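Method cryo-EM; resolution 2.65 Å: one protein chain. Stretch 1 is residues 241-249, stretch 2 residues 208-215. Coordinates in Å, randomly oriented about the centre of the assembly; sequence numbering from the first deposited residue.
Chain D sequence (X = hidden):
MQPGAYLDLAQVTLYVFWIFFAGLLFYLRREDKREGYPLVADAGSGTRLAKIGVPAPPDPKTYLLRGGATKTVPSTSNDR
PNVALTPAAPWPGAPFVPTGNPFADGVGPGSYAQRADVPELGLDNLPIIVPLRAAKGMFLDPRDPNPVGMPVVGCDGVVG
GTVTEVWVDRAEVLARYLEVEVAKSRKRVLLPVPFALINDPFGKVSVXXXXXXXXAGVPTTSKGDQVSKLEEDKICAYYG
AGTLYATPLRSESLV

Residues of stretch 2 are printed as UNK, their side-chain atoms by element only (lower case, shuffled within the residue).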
# COMPACT_ATOMS: atom_id res chain seq x y z
N ALA D 241 -26.00 -8.72 -21.16
CA ALA D 241 -27.25 -9.42 -20.89
C ALA D 241 -27.10 -10.92 -21.09
O ALA D 241 -27.71 -11.71 -20.37
CB ALA D 241 -28.36 -8.88 -21.78
N GLY D 242 -26.29 -11.33 -22.06
CA GLY D 242 -26.10 -12.74 -22.33
C GLY D 242 -25.44 -13.50 -21.20
O GLY D 242 -25.58 -14.72 -21.12
N THR D 243 -24.72 -12.80 -20.32
CA THR D 243 -24.07 -13.47 -19.20
C THR D 243 -25.08 -14.09 -18.25
O THR D 243 -24.70 -14.94 -17.44
CB THR D 243 -23.17 -12.50 -18.45
OG1 THR D 243 -23.98 -11.62 -17.66
CG2 THR D 243 -22.34 -11.68 -19.41
N LEU D 244 -26.34 -13.69 -18.32
CA LEU D 244 -27.34 -14.22 -17.41
C LEU D 244 -28.56 -14.75 -18.15
O LEU D 244 -29.21 -15.68 -17.68
CB LEU D 244 -27.76 -13.16 -16.40
CG LEU D 244 -28.41 -13.67 -15.13
CD1 LEU D 244 -27.38 -14.31 -14.24
CD2 LEU D 244 -29.10 -12.54 -14.41
N TYR D 245 -28.87 -14.15 -19.30
CA TYR D 245 -30.13 -14.44 -19.97
C TYR D 245 -29.99 -15.20 -21.27
O TYR D 245 -31.00 -15.70 -21.78
CB TYR D 245 -30.89 -13.14 -20.23
CG TYR D 245 -31.28 -12.40 -18.99
CD1 TYR D 245 -32.16 -12.97 -18.08
CD2 TYR D 245 -30.79 -11.14 -18.71
CE1 TYR D 245 -32.52 -12.30 -16.94
CE2 TYR D 245 -31.15 -10.47 -17.57
CZ TYR D 245 -32.02 -11.06 -16.70
OH TYR D 245 -32.38 -10.39 -15.56
N ALA D 246 -28.79 -15.32 -21.83
CA ALA D 246 -28.66 -16.07 -23.08
C ALA D 246 -28.60 -17.57 -22.82
O ALA D 246 -29.56 -18.29 -23.10
CB ALA D 246 -27.43 -15.60 -23.86
N THR D 247 -27.50 -18.03 -22.21
CA THR D 247 -27.19 -19.45 -21.99
C THR D 247 -27.68 -20.26 -23.19
O THR D 247 -28.62 -21.06 -23.05
CB THR D 247 -27.82 -19.95 -20.69
OG1 THR D 247 -27.57 -19.01 -19.65
CG2 THR D 247 -27.22 -21.29 -20.29
N PRO D 248 -27.09 -20.09 -24.37
CA PRO D 248 -27.76 -20.53 -25.60
C PRO D 248 -27.93 -22.04 -25.72
O PRO D 248 -27.29 -22.68 -26.56
CB PRO D 248 -26.83 -20.00 -26.70
CG PRO D 248 -25.51 -19.88 -26.06
CD PRO D 248 -25.79 -19.45 -24.65
N LEU D 249 -28.81 -22.59 -24.87
CA LEU D 249 -29.22 -24.00 -24.91
C LEU D 249 -28.04 -24.95 -25.10
O LEU D 249 -28.17 -26.04 -25.66
CB LEU D 249 -30.31 -24.23 -25.97
CG LEU D 249 -30.13 -23.87 -27.45
CD1 LEU D 249 -29.50 -24.99 -28.26
CD2 LEU D 249 -31.47 -23.46 -28.04
N UNK D 208 -18.82 -15.93 -26.52
CA UNK D 208 -19.62 -16.87 -25.76
C UNK D 208 -20.76 -16.21 -25.00
O UNK D 208 -21.50 -16.91 -24.31
o UNK D 208 -16.97 -16.09 -24.66
o UNK D 208 -17.94 -16.68 -22.78
c UNK D 208 -18.74 -17.64 -24.80
c UNK D 208 -17.82 -16.74 -24.02
N UNK D 209 -20.91 -14.89 -25.09
CA UNK D 209 -21.97 -14.22 -24.34
C UNK D 209 -23.33 -14.45 -24.98
O UNK D 209 -24.28 -14.86 -24.31
c UNK D 209 -21.67 -12.73 -24.24
N UNK D 210 -23.44 -14.20 -26.28
CA UNK D 210 -24.67 -14.44 -27.02
C UNK D 210 -24.39 -15.52 -28.05
O UNK D 210 -23.25 -15.89 -28.30
c UNK D 210 -24.30 -12.77 -28.86
c UNK D 210 -25.28 -12.04 -26.69
c UNK D 210 -24.65 -11.45 -29.47
c UNK D 210 -25.20 -13.17 -27.69
N UNK D 211 -25.46 -16.03 -28.65
CA UNK D 211 -25.32 -17.05 -29.67
C UNK D 211 -25.29 -16.40 -31.05
O UNK D 211 -25.37 -15.18 -31.20
n UNK D 211 -32.25 -17.24 -29.46
n UNK D 211 -30.81 -17.80 -27.76
c UNK D 211 -28.85 -18.60 -29.60
c UNK D 211 -31.08 -17.70 -29.06
c UNK D 211 -27.82 -17.50 -29.58
n UNK D 211 -30.17 -18.07 -29.95
c UNK D 211 -26.44 -18.07 -29.56
N UNK D 212 -25.21 -17.24 -32.09
CA UNK D 212 -24.86 -16.75 -33.41
C UNK D 212 -25.88 -15.80 -34.01
O UNK D 212 -25.52 -14.80 -34.63
N UNK D 213 -27.16 -16.11 -33.84
CA UNK D 213 -28.18 -15.27 -34.47
C UNK D 213 -28.34 -13.94 -33.76
O UNK D 213 -28.68 -12.93 -34.39
o UNK D 213 -29.16 -17.22 -32.50
c UNK D 213 -29.94 -16.48 -33.13
o UNK D 213 -31.04 -16.10 -32.68
c UNK D 213 -29.52 -16.00 -34.50
N UNK D 214 -28.08 -13.91 -32.45
CA UNK D 214 -28.30 -12.71 -31.65
C UNK D 214 -27.49 -11.52 -32.13
O UNK D 214 -27.80 -10.39 -31.75
n UNK D 214 -29.73 -13.22 -27.56
c UNK D 214 -28.83 -14.10 -29.61
o UNK D 214 -28.13 -14.78 -27.43
c UNK D 214 -27.99 -12.99 -30.19
c UNK D 214 -28.87 -14.06 -28.10
N UNK D 215 -26.47 -11.74 -32.97
CA UNK D 215 -25.72 -10.63 -33.52
C UNK D 215 -26.59 -9.72 -34.37
O UNK D 215 -26.20 -8.58 -34.64
c UNK D 215 -24.55 -11.15 -34.35
c UNK D 215 -21.40 -12.72 -31.97
c UNK D 215 -23.44 -11.70 -33.52
c UNK D 215 -22.37 -13.56 -32.47
c UNK D 215 -21.45 -11.38 -32.25
c UNK D 215 -22.46 -10.87 -33.01
c UNK D 215 -23.38 -13.05 -33.23

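Position 208 carries four side-chain atoms, two carbons with two oxygens on the second, which is a carboxylate one methylene from the backbone. None of them comes near stretch 1. A carboxylate on so short a stem is aspartate, Asp 208.

Position 209 has one side-chain carbon and nothing beyond it. This CB points sideways and comes no closer to stretch 1 than 4.8 Å, from Gly 242 CA, so the contact falls to the backbone, whose carbonyl oxygen reaches Gly 242 and Ala 246. A lone CB identifies alanine, Ala 209.

At position 210 there are four carbons, forked at the first, with one arm a single carbon and the other two carbons long. The CB points away from stretch 1, but the one-carbon arm of the fork turns back far enough for its carbon to lie 4.5 Å from Gly 242 CA, and the CA of position 210 sits 4.4 Å from Ala 246 CB. This branching is that of isoleucine, Ile 210, and the short arm is its CG2.

Position 211 bears a long chain: three carbons, a nitrogen, then a carbon carrying two more nitrogens. Its CB points toward stretch 1 and packs against the proline ring, with the CB of position 211 3.5 Å from Pro 248 CB. The planar group at the end of the chain is a guanidinium, so the residue is arginine, Arg 211.

Position 212 has no side-chain atoms and is therefore glycine, Gly 212, out of reach of stretch 1.

Position 213 again shows two carbons with two oxygens on the second, and touches nothing on stretch 1. It is aspartate, Asp 213, and one carboxylate oxygen, OD1, lies 2.9 Å from Arg 211 NE in a salt bridge whose hydrogen bond is weak, bent to 128°.

Position 214 has three carbons, the third carrying one oxygen and one nitrogen, with the oxygen close to the methyl of Ala 246. A terminal amide on this chain length is glutamine, Gln 214. Its OE1 is 3.7 Å from Ala 246 CB and accepts a nearly straight hydrogen bond from Arg 211 N at 3.2 Å, which ties the side chain back to the backbone of Arg 211.

Position 215 carries one carbon followed by a six-carbon ring without a hydroxyl: phenylalanine, Phe 215, well away from stretch 1.

The contact is small, burying 303 Å² over both sides, and no hydrogen bond or salt bridge crosses it. Its centre is the carbonyl of Ala 209, whose O lies 3.4 Å from Gly 242 CA in a CA-H...O contact and 3.3 Å from Ala 246 CB. The absence of a side chain at Gly 242 permits this approach, since an ideally placed CB there would be 2.3 Å from Ala 209 O, a clash, and tight against Ile 210 CG2 at 3.2 Å. Further along, Pro 248 against Arg 211 supplies a second, aliphatic patch. Close packing of backbone and small apolar groups thus joins the stretches, while the polar bonds of Arg 211, Asp 213 and Gln 214 remain within stretch 2.

Stretch 2 (208-215) DAIRGDQF
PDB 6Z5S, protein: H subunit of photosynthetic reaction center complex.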